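Local coordinates for SusD superfamily protein (Bacteroides fragilis NCTC 9343, PDB 3NQP) that probably binds glycans at the outer membrane and takes part in their uptake, as other SusD family proteins do, at residues Asp29-His34 / Gly118-Leu123; Lys33-Ala38 / Arg124-Phe129; Phe267-Leu272 / Tyr377-Leu382. All coordinates share one frame; numbering follows the deposited sequence. Where two conformers were deposited one is given.

Contact 1 (Asp29-His34 / Gly118-Leu123). With EDO (1,2-ethanediol), chain G.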
loop_
_atom_site.group_PDB
_atom_site.type_symbol
_atom_site.label_atom_id
_atom_site.label_comp_id
_atom_site.label_asym_id
_atom_site.label_seq_id
_atom_site.Cartn_x
_atom_site.Cartn_y
_atom_site.Cartn_z
ATOM N N ASP A 29 9.579 12.440 -16.278
ATOM C CA ASP A 29 9.076 13.191 -15.141
ATOM C C ASP A 29 7.567 13.204 -15.088
ATOM O O ASP A 29 6.985 13.059 -14.018
ATOM C CB ASP A 29 9.620 14.626 -15.140
ATOM C CG ASP A 29 11.083 14.687 -14.756
ATOM O OD1 ASP A 29 11.715 13.628 -14.556
ATOM O OD2 ASP A 29 11.600 15.803 -14.636
ATOM N N GLY A 30 6.940 13.399 -16.244
ATOM C CA GLY A 30 5.475 13.400 -16.348
ATOM C C GLY A 30 4.899 12.066 -15.948
ATOM O O GLY A 30 3.898 12.008 -15.251
ATOM N N ILE A 31 5.490 10.996 -16.448
ATOM C CA ILE A 31 5.074 9.632 -16.048
ATOM C C ILE A 31 5.106 9.504 -14.515
ATOM O O ILE A 31 4.181 8.948 -13.908
ATOM C CB ILE A 31 5.935 8.529 -16.713
ATOM C CG1 ILE A 31 5.525 8.315 -18.190
ATOM C CG2 ILE A 31 5.873 7.188 -15.867
ATOM C CD1 ILE A 31 6.605 7.590 -19.050
ATOM N N HIS A 32 6.155 10.025 -13.879
ATOM C CA HIS A 32 6.220 9.921 -12.418
ATOM C C HIS A 32 5.184 10.795 -11.670
ATOM O O HIS A 32 4.719 10.428 -10.611
ATOM C CB HIS A 32 7.654 10.138 -11.896
ATOM C CG HIS A 32 8.540 8.961 -12.134
ATOM N ND1 HIS A 32 9.117 8.700 -13.364
ATOM C CD2 HIS A 32 8.888 7.933 -11.326
ATOM C CE1 HIS A 32 9.792 7.570 -13.294
ATOM N NE2 HIS A 32 9.687 7.094 -12.063
ATOM N N LYS A 33 4.838 11.955 -12.217
ATOM C CA LYS A 33 3.880 12.830 -11.561
ATOM C C LYS A 33 2.464 12.232 -11.721
ATOM O O LYS A 33 1.618 12.388 -10.858
ATOM C CB LYS A 33 3.960 14.255 -12.101
ATOM C CG LYS A 33 5.343 14.938 -11.808
ATOM C CD LYS A 33 5.312 16.440 -11.989
ATOM C CE LYS A 33 6.692 17.117 -11.691
ATOM N NZ LYS A 33 7.665 16.261 -10.879
ATOM N N HIS A 34 2.210 11.557 -12.832
ATOM C CA HIS A 34 0.924 10.900 -13.026
ATOM C C HIS A 34 0.834 9.698 -12.101
ATOM O O HIS A 34 -0.257 9.320 -11.661
ATOM C CB HIS A 34 0.745 10.450 -14.484
ATOM C CG HIS A 34 0.314 11.543 -15.414
ATOM N ND1 HIS A 34 0.834 11.689 -16.686
ATOM C CD2 HIS A 34 -0.588 12.539 -15.265
ATOM C CE1 HIS A 34 0.274 12.729 -17.277
ATOM N NE2 HIS A 34 -0.595 13.263 -16.437
ATOM N N GLY A 118 13.813 0.446 -18.366
ATOM C CA GLY A 118 13.639 -0.323 -17.153
ATOM C C GLY A 118 12.534 0.276 -16.306
ATOM O O GLY A 118 11.693 -0.436 -15.746
ATOM N N GLU A 119 12.504 1.595 -16.226
ATOM C CA GLU A 119 11.529 2.256 -15.352
ATOM C C GLU A 119 10.133 2.036 -15.942
ATOM O O GLU A 119 9.200 1.685 -15.211
ATOM C CB GLU A 119 11.808 3.746 -15.189
ATOM C CG GLU A 119 13.043 4.052 -14.365
ATOM C CD GLU A 119 13.252 5.528 -14.106
ATOM O OE1 GLU A 119 13.206 6.290 -15.065
ATOM O OE2 GLU A 119 13.495 5.940 -12.932
ATOM N N VAL A 120 10.002 2.208 -17.260
ATOM C CA VAL A 120 8.692 2.281 -17.866
ATOM C C VAL A 120 8.069 0.881 -17.974
ATOM O O VAL A 120 6.893 0.731 -17.745
ATOM C CB VAL A 120 8.715 3.045 -19.207
ATOM C CG1 VAL A 120 7.419 2.883 -19.933
ATOM C CG2 VAL A 120 9.035 4.553 -18.931
ATOM N N TYR A 121 8.863 -0.149 -18.256
ATOM C CA TYR A 121 8.342 -1.527 -18.192
ATOM C C TYR A 121 7.990 -1.944 -16.781
ATOM O O TYR A 121 6.985 -2.620 -16.569
ATOM C CB TYR A 121 9.333 -2.508 -18.770
ATOM C CG TYR A 121 9.351 -2.584 -20.280
ATOM C CD1 TYR A 121 8.453 -3.425 -20.959
ATOM C CD2 TYR A 121 10.283 -1.888 -21.037
ATOM C CE1 TYR A 121 8.479 -3.558 -22.333
ATOM C CE2 TYR A 121 10.289 -2.002 -22.444
ATOM C CZ TYR A 121 9.395 -2.858 -23.067
ATOM O OH TYR A 121 9.398 -3.016 -24.422
ATOM N N GLY A 122 8.792 -1.519 -15.803
ATOM C CA GLY A 122 8.459 -1.744 -14.411
ATOM C C GLY A 122 7.120 -1.139 -14.015
ATOM O O GLY A 122 6.332 -1.746 -13.277
ATOM N N LEU A 123 6.890 0.092 -14.435
ATOM C CA LEU A 123 5.679 0.807 -14.092
ATOM C C LEU A 123 4.477 0.260 -14.822
ATOM O O LEU A 123 3.356 0.291 -14.286
ATOM C CB LEU A 123 5.840 2.300 -14.391
ATOM C CG LEU A 123 6.748 3.070 -13.433
ATOM C CD1 LEU A 123 6.891 4.556 -13.911
ATOM C CD2 LEU A 123 6.292 3.023 -11.971
HETATM C C1 EDO G . 9.391 14.185 -8.407
HETATM O O1 EDO G . 8.192 14.978 -8.524
HETATM C C2 EDO G . 9.235 12.898 -9.207
HETATM O O2 EDO G . 9.120 13.252 -10.593
#
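I31 and V120 have the nearest CA atoms, 8.4 Å apart, where helices 21-37 and 110-135 run in nearly the same direction, the local axes 11.6 Å apart at closest and crossing at 27°. Side chains alone bridge this wide gap. No hydrogen bond joins the segments.

I31 uses two branches. I31 CG2 is anti to the backbone N and presses on L123 CD1 at 3.4 Å, tighter than a usual carbon contact. I31 CD1 ends the other branch and meets V120 CG2 at 3.9 Å. The I31 and V120 side chains cross at about a right angle.

L123 CD1 also lies over one face of the H32 ring, 4.1 Å above the plane and offset toward the rim. E119 comes to the ring obliquely, with E119 OE2 4.1 Å from H32 NE2 and the carboxylate plane turned 46° from the ring. That is proximity, not a bond. The ring nitrogens bond elsewhere: ND1 to I28 O, NE2 to the backbone N of W198. Away from the interface, K33 NZ holds O1 of a bound ethanediol at 2.7 Å.

The contact has an apolar core of I31, V120 and L123, with the polar pair H32 and E119 at its side. The two backbone partners of H32 are consistent with a neutral ring carrying its proton on ND1. The E119 carboxylate, near but not bonded, may polarise that ring.

Contact 2 (Lys33-Ala38 / Arg124-Phe129). With EDO (1,2-ethanediol), chain G.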
loop_
_atom_site.group_PDB
_atom_site.type_symbol
_atom_site.label_atom_id
_atom_site.label_comp_id
_atom_site.label_asym_id
_atom_site.label_seq_id
_atom_site.Cartn_x
_atom_site.Cartn_y
_atom_site.Cartn_z
ATOM N N LYS A 33 4.838 11.955 -12.217
ATOM C CA LYS A 33 3.880 12.830 -11.561
ATOM C C LYS A 33 2.464 12.232 -11.721
ATOM O O LYS A 33 1.618 12.388 -10.858
ATOM C CB LYS A 33 3.960 14.255 -12.101
ATOM C CG LYS A 33 5.343 14.938 -11.808
ATOM C CD LYS A 33 5.312 16.440 -11.989
ATOM C CE LYS A 33 6.692 17.117 -11.691
ATOM N NZ LYS A 33 7.665 16.261 -10.879
ATOM N N HIS A 34 2.210 11.557 -12.832
ATOM C CA HIS A 34 0.924 10.900 -13.026
ATOM C C HIS A 34 0.834 9.698 -12.101
ATOM O O HIS A 34 -0.257 9.320 -11.661
ATOM C CB HIS A 34 0.745 10.450 -14.484
ATOM C CG HIS A 34 0.314 11.543 -15.414
ATOM N ND1 HIS A 34 0.834 11.689 -16.686
ATOM C CD2 HIS A 34 -0.588 12.539 -15.265
ATOM C CE1 HIS A 34 0.274 12.729 -17.277
ATOM N NE2 HIS A 34 -0.595 13.263 -16.437
ATOM N N LEU A 35 1.979 9.079 -11.818
ATOM C CA LEU A 35 2.016 7.985 -10.872
ATOM C C LEU A 35 1.722 8.577 -9.480
ATOM O O LEU A 35 0.955 7.984 -8.723
ATOM C CB LEU A 35 3.368 7.282 -10.867
ATOM C CG LEU A 35 3.606 6.139 -9.905
ATOM C CD1 LEU A 35 2.708 4.937 -10.331
ATOM C CD2 LEU A 35 5.083 5.774 -9.858
ATOM N N ARG A 36 2.343 9.715 -9.148
ATOM C CA ARG A 36 2.057 10.387 -7.881
ATOM C C ARG A 36 0.544 10.619 -7.731
ATOM O O ARG A 36 -0.042 10.381 -6.657
ATOM C CB ARG A 36 2.782 11.731 -7.819
ATOM C CG ARG A 36 2.456 12.588 -6.612
ATOM C CD ARG A 36 2.806 14.055 -6.829
ATOM N NE ARG A 36 1.983 14.612 -7.894
ATOM C CZ ARG A 36 2.338 15.593 -8.703
ATOM N NH1 ARG A 36 3.523 16.185 -8.595
ATOM N NH2 ARG A 36 1.489 15.967 -9.633
ATOM N N ASP A 37 -0.077 11.097 -8.804
ATOM C CA ASP A 37 -1.502 11.388 -8.791
ATOM C C ASP A 37 -2.377 10.136 -8.568
ATOM O O ASP A 37 -3.505 10.262 -8.137
ATOM C CB ASP A 37 -1.939 12.050 -10.117
ATOM C CG ASP A 37 -1.373 13.464 -10.301
ATOM O OD1 ASP A 37 -0.799 14.035 -9.359
ATOM O OD2 ASP A 37 -1.476 13.971 -11.423
ATOM N N ALA A 38 -1.861 8.953 -8.867
ATOM C CA ALA A 38 -2.594 7.688 -8.568
ATOM C C ALA A 38 -2.232 7.051 -7.236
ATOM O O ALA A 38 -2.763 5.977 -6.890
ATOM C CB ALA A 38 -2.369 6.689 -9.687
ATOM N N ARG A 124 4.680 -0.298 -16.012
ATOM C CA ARG A 124 3.543 -0.891 -16.705
ATOM C C ARG A 124 3.111 -2.175 -15.968
ATOM O O ARG A 124 1.907 -2.413 -15.804
ATOM C CB ARG A 124 3.809 -1.195 -18.164
ATOM C CG ARG A 124 2.538 -1.540 -18.915
ATOM C CD ARG A 124 2.790 -1.456 -20.433
ATOM N NE ARG A 124 3.683 -2.525 -20.881
ATOM C CZ ARG A 124 4.058 -2.702 -22.148
ATOM N NH1 ARG A 124 3.645 -1.863 -23.095
ATOM N NH2 ARG A 124 4.825 -3.725 -22.475
ATOM N N ALA A 125 4.077 -2.950 -15.476
ATOM C CA ALA A 125 3.788 -4.061 -14.581
ATOM C C ALA A 125 3.041 -3.590 -13.316
ATOM O O ALA A 125 2.123 -4.242 -12.840
ATOM C CB ALA A 125 5.096 -4.768 -14.155
ATOM N N PHE A 126 3.522 -2.503 -12.727
ATOM C CA PHE A 126 2.957 -1.988 -11.504
ATOM C C PHE A 126 1.467 -1.702 -11.665
ATOM O O PHE A 126 0.661 -2.119 -10.847
ATOM C CB PHE A 126 3.702 -0.731 -11.085
ATOM C CG PHE A 126 3.112 -0.055 -9.899
ATOM C CD1 PHE A 126 3.477 -0.442 -8.629
ATOM C CD2 PHE A 126 2.206 0.967 -10.056
ATOM C CE1 PHE A 126 2.946 0.177 -7.538
ATOM C CE2 PHE A 126 1.660 1.602 -8.960
ATOM C CZ PHE A 126 2.034 1.196 -7.691
ATOM N N TYR A 127 1.121 -0.953 -12.699
ATOM C CA TYR A 127 -0.252 -0.593 -12.921
ATOM C C TYR A 127 -1.079 -1.838 -13.233
ATOM O O TYR A 127 -2.143 -2.027 -12.682
ATOM C CB TYR A 127 -0.378 0.399 -14.070
ATOM C CG TYR A 127 -0.024 1.839 -13.724
ATOM C CD1 TYR A 127 -0.688 2.542 -12.708
ATOM C CD2 TYR A 127 0.933 2.521 -14.448
ATOM C CE1 TYR A 127 -0.382 3.896 -12.421
ATOM C CE2 TYR A 127 1.231 3.872 -14.179
ATOM C CZ TYR A 127 0.578 4.554 -13.191
ATOM O OH TYR A 127 0.904 5.889 -12.974
ATOM N N TYR A 128 -0.581 -2.703 -14.101
ATOM C CA TYR A 128 -1.373 -3.884 -14.438
ATOM C C TYR A 128 -1.574 -4.846 -13.264
ATOM O O TYR A 128 -2.545 -5.594 -13.250
ATOM C CB TYR A 128 -0.811 -4.605 -15.675
ATOM C CG TYR A 128 -1.403 -4.049 -16.970
ATOM C CD1 TYR A 128 -2.755 -4.225 -17.288
ATOM C CD2 TYR A 128 -0.635 -3.339 -17.833
ATOM C CE1 TYR A 128 -3.314 -3.693 -18.463
ATOM C CE2 TYR A 128 -1.165 -2.832 -19.037
ATOM C CZ TYR A 128 -2.500 -3.013 -19.348
ATOM O OH TYR A 128 -3.002 -2.506 -20.545
ATOM N N PHE A 129 -0.665 -4.834 -12.293
ATOM C CA PHE A 129 -0.765 -5.710 -11.118
ATOM C C PHE A 129 -1.857 -5.194 -10.163
ATOM O O PHE A 129 -2.587 -6.005 -9.573
ATOM C CB PHE A 129 0.598 -5.846 -10.423
ATOM C CG PHE A 129 0.612 -6.772 -9.217
ATOM C CD1 PHE A 129 0.070 -8.037 -9.265
ATOM C CD2 PHE A 129 1.212 -6.355 -8.026
ATOM C CE1 PHE A 129 0.117 -8.875 -8.162
ATOM C CE2 PHE A 129 1.265 -7.168 -6.921
ATOM C CZ PHE A 129 0.714 -8.460 -6.991
HETATM C C1 EDO G . 9.391 14.185 -8.407
HETATM O O1 EDO G . 8.192 14.978 -8.524
HETATM C C2 EDO G . 9.235 12.898 -9.207
HETATM O O2 EDO G . 9.120 13.252 -10.593
#
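L35 and Y127 are the main apolar pair between 33-38 and 124-129. The local helix axes lie 12.7 Å apart and run in nearly the same direction, 19° apart, and the L35 and Y127 side chains span the gap. L35 CG is anti to the backbone N (chi1 178°), and CD1 beyond it touches two aromatic residues. L35 CD1 lies 3.6 Å from Y127 CZ and 3.8 Å from F126 CE2, oblique to both rings. A38 CB adds a looser contact at the edge of the Y127 ring, 4.4 Å from Y127 CE1. F126 CD2 lies above one face of the Y127 ring, offset toward the rim.

The polar tip of Y127 meets mostly carbon here. Y127 OH is 3.2 Å from L35 CA and 3.3 Å from L35 CD1. The nearby H34 O is not bonded to it and instead accepts from R91 NE.

Charged groups pair within one segment. R36 grips D37 side-on, with NE and NH2 both donating to OD1. R36 NH2 is 3.0 Å from D37 OD1. Both nitrogens come to OD1 on its syn side, from one face of the carboxylate and tilted out of its plane, while OD1 lies in the guanidinium plane. K33 CB packs over one face of that guanidinium.

With no hydrogen bond between the segments, the join of helix 21-37 to helix 110-135 rests here on shape and hydrophobic burial. The R36-D37 salt bridge takes no part in it. F126 carries the apolar surface onward, meeting F379 of the small sheet.

Contact 3 (Phe267-Leu272 / Tyr377-Leu382)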
loop_
_atom_site.group_PDB
_atom_site.type_symbol
_atom_site.label_atom_id
_atom_site.label_comp_id
_atom_site.label_asym_id
_atom_site.label_seq_id
_atom_site.Cartn_x
_atom_site.Cartn_y
_atom_site.Cartn_z
ATOM N N PHE A 267 11.374 2.648 -2.699
ATOM C CA PHE A 267 10.698 3.553 -3.629
ATOM C C PHE A 267 9.523 4.276 -2.942
ATOM O O PHE A 267 8.695 3.643 -2.268
ATOM C CB PHE A 267 10.250 2.840 -4.922
ATOM C CG PHE A 267 9.463 3.738 -5.805
ATOM C CD1 PHE A 267 10.101 4.669 -6.592
ATOM C CD2 PHE A 267 8.069 3.676 -5.831
ATOM C CE1 PHE A 267 9.381 5.546 -7.394
ATOM C CE2 PHE A 267 7.342 4.586 -6.603
ATOM C CZ PHE A 267 8.013 5.512 -7.386
ATOM N N ALA A 268 9.486 5.612 -3.087
ATOM C CA ALA A 268 8.423 6.446 -2.542
ATOM C C ALA A 268 7.954 7.454 -3.606
ATOM O O ALA A 268 8.746 7.833 -4.474
ATOM C CB ALA A 268 8.949 7.233 -1.303
ATOM N N ILE A 269 6.677 7.858 -3.500
ATOM C CA ILE A 269 6.083 8.931 -4.264
ATOM C C ILE A 269 6.409 10.271 -3.572
ATOM O O ILE A 269 6.089 10.462 -2.413
ATOM C CB ILE A 269 4.553 8.774 -4.330
ATOM C CG1 ILE A 269 4.156 7.489 -5.097
ATOM C CG2 ILE A 269 3.881 10.026 -4.909
ATOM C CD1 ILE A 269 4.605 7.436 -6.559
ATOM N N ARG A 270 7.024 11.177 -4.305
ATOM C CA ARG A 270 7.413 12.518 -3.815
ATOM C C ARG A 270 6.265 13.519 -3.848
ATOM O O ARG A 270 5.704 13.815 -4.912
ATOM C CB ARG A 270 8.604 13.037 -4.653
ATOM C CG ARG A 270 9.156 14.458 -4.290
ATOM C CD ARG A 270 9.517 14.595 -2.787
ATOM N NE ARG A 270 10.386 13.543 -2.246
ATOM C CZ ARG A 270 11.700 13.492 -2.385
ATOM N NH1 ARG A 270 12.359 14.424 -3.084
ATOM N NH2 ARG A 270 12.359 12.473 -1.870
ATOM N N PHE A 271 5.903 14.024 -2.661
ATOM C CA PHE A 271 5.017 15.163 -2.529
ATOM C C PHE A 271 5.942 16.312 -2.114
ATOM O O PHE A 271 6.905 16.092 -1.394
ATOM C CB PHE A 271 3.876 14.866 -1.520
ATOM C CG PHE A 271 2.792 13.962 -2.112
ATOM C CD1 PHE A 271 1.866 14.465 -3.035
ATOM C CD2 PHE A 271 2.747 12.627 -1.819
ATOM C CE1 PHE A 271 0.916 13.646 -3.623
ATOM C CE2 PHE A 271 1.830 11.799 -2.401
ATOM C CZ PHE A 271 0.892 12.305 -3.313
ATOM N N LEU A 272 5.692 17.509 -2.640
ATOM C CA LEU A 272 6.616 18.645 -2.499
ATOM C C LEU A 272 5.804 19.916 -2.312
ATOM O O LEU A 272 4.924 20.203 -3.114
ATOM C CB LEU A 272 7.499 18.759 -3.752
ATOM C CG LEU A 272 8.568 19.853 -3.879
ATOM C CD1 LEU A 272 9.652 19.716 -2.776
ATOM C CD2 LEU A 272 9.194 19.843 -5.287
ATOM N N TYR A 377 4.643 9.265 -0.218
ATOM C CA TYR A 377 3.895 7.995 -0.152
ATOM C C TYR A 377 4.842 6.807 -0.433
ATOM O O TYR A 377 5.203 6.547 -1.590
ATOM C CB TYR A 377 2.676 8.044 -1.121
ATOM C CG TYR A 377 1.354 8.321 -0.431
ATOM C CD1 TYR A 377 1.213 9.379 0.463
ATOM C CD2 TYR A 377 0.268 7.478 -0.594
ATOM C CE1 TYR A 377 0.022 9.605 1.106
ATOM C CE2 TYR A 377 -0.907 7.684 0.082
ATOM C CZ TYR A 377 -1.038 8.731 0.922
ATOM O OH TYR A 377 -2.219 8.883 1.603
ATOM N N ILE A 378 5.262 6.106 0.620
ATOM C CA ILE A 378 6.254 5.014 0.471
ATOM C C ILE A 378 5.498 3.819 -0.051
ATOM O O ILE A 378 4.477 3.456 0.545
ATOM C CB ILE A 378 6.896 4.639 1.836
ATOM C CG1 ILE A 378 7.554 5.885 2.437
ATOM C CG2 ILE A 378 7.839 3.399 1.657
ATOM C CD1 ILE A 378 8.039 5.799 3.879
ATOM N N PHE A 379 5.949 3.255 -1.176
ATOM C CA PHE A 379 5.393 2.039 -1.726
ATOM C C PHE A 379 6.170 0.810 -1.252
ATOM O O PHE A 379 5.557 -0.188 -0.938
ATOM C CB PHE A 379 5.402 2.081 -3.265
ATOM C CG PHE A 379 4.352 2.958 -3.868
ATOM C CD1 PHE A 379 3.475 3.705 -3.100
ATOM C CD2 PHE A 379 4.274 3.048 -5.239
ATOM C CE1 PHE A 379 2.498 4.494 -3.712
ATOM C CE2 PHE A 379 3.305 3.821 -5.851
ATOM C CZ PHE A 379 2.425 4.538 -5.106
ATOM N N TYR A 380 7.504 0.873 -1.213
ATOM C CA TYR A 380 8.307 -0.238 -0.679
ATOM C C TYR A 380 9.356 0.301 0.282
ATOM O O TYR A 380 10.076 1.217 -0.095
ATOM C CB TYR A 380 9.040 -0.984 -1.767
ATOM C CG TYR A 380 8.156 -1.599 -2.785
ATOM C CD1 TYR A 380 7.310 -2.661 -2.429
ATOM C CD2 TYR A 380 8.106 -1.125 -4.084
ATOM C CE1 TYR A 380 6.492 -3.247 -3.317
ATOM C CE2 TYR A 380 7.249 -1.736 -5.023
ATOM C CZ TYR A 380 6.436 -2.792 -4.621
ATOM O OH TYR A 380 5.579 -3.449 -5.489
ATOM N N ARG A 381 9.423 -0.269 1.488
ATOM C CA ARG A 381 10.557 -0.028 2.407
ATOM C C ARG A 381 10.999 -1.359 3.075
ATOM O O ARG A 381 10.335 -2.393 2.934
ATOM C CB ARG A 381 10.186 1.045 3.417
ATOM C CG ARG A 381 8.985 0.775 4.216
ATOM C CD ARG A 381 8.763 1.879 5.245
ATOM N NE ARG A 381 7.546 1.653 6.006
ATOM C CZ ARG A 381 7.456 1.041 7.199
ATOM N NH1 ARG A 381 8.506 0.557 7.848
ATOM N NH2 ARG A 381 6.273 0.911 7.757
ATOM N N LEU A 382 12.127 -1.353 3.757
ATOM C CA LEU A 382 12.781 -2.616 4.101
ATOM C C LEU A 382 11.945 -3.566 4.989
ATOM O O LEU A 382 11.966 -4.756 4.730
ATOM C CB LEU A 382 14.167 -2.341 4.726
ATOM C CG LEU A 382 15.210 -3.439 4.642
ATOM C CD1 LEU A 382 15.500 -3.706 3.110
ATOM C CD2 LEU A 382 16.486 -2.987 5.447
#
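F267 and Y380 form a hydrogen-bonded pair at one end of this two-stranded antiparallel sheet, and I269 pairs with Y377 in the same way at the other. Between them A268 faces I378 as a non-hydrogen-bonded pair. A classic beta bulge shifts the register: F379 and Y380 both lie opposite F267. Their two amides share one acceptor, with F379 N 3.0 Å and Y380 N 3.2 Å from F267 O. The I269 N to Y377 O bond is short, 2.7 Å, and its donor stands above the carbonyl plane.

F379 carries much of the side-chain contact. F379 CB sits 3.8 Å from F267 O, beside the bulge. F379 CG is anti to its carbonyl carbon (chi1 -75°), which starts the ring beside F267. One rim of the ring follows F267: F379 CD2 lies 3.7 Å from F267 CE2, at the edge of the F267 ring. The two side chains run side by side and point the same way, with ring planes 61° apart. Farther out, F379 CE2 meets I269 CD1. At the tip, F379 CZ reaches I269 CG1 at 3.4 Å. I269 CG1 lies over the F379 ring face, a CH-pi contact with 3.9 Å between CG1 and the ring centroid.

Past the strand, F271 turns its edge toward the face of Y377 in an offset edge-to-face pair, planes 75° apart.

The side of the sheet bearing F267 and I269 packs on L35 of helix 21-37, while Y377 and F379 touch helix 39-48. I378, on the other side, packs against helix 251-255. R381 stands at the N-cap position of helix 382-396, so the second strand leads directly into that helix.

Overall arrangement
Contacts 1 and 2 are successive parts of one interface between helices 21-37 and 110-135. Their centres are 7 Å apart, and they meet where L123 CD2 packs on L35 CD2 at 3.7 Å. Contact 3 packs on contact 2, with centres about 13 Å apart. R36 CG lies 3.4 Å from I269 CG2, and F126 CZ lies 3.4 Å from F379 CE2. Contact 2 thereby connects the N-terminal helices to the small sheet of the SusD family region. Contacts 1 and 3 do not touch, with nearest atoms about 5 Å apart. Ethanediol and acetate nearby probably come from the crystallisation liquor and do not establish a sugar site.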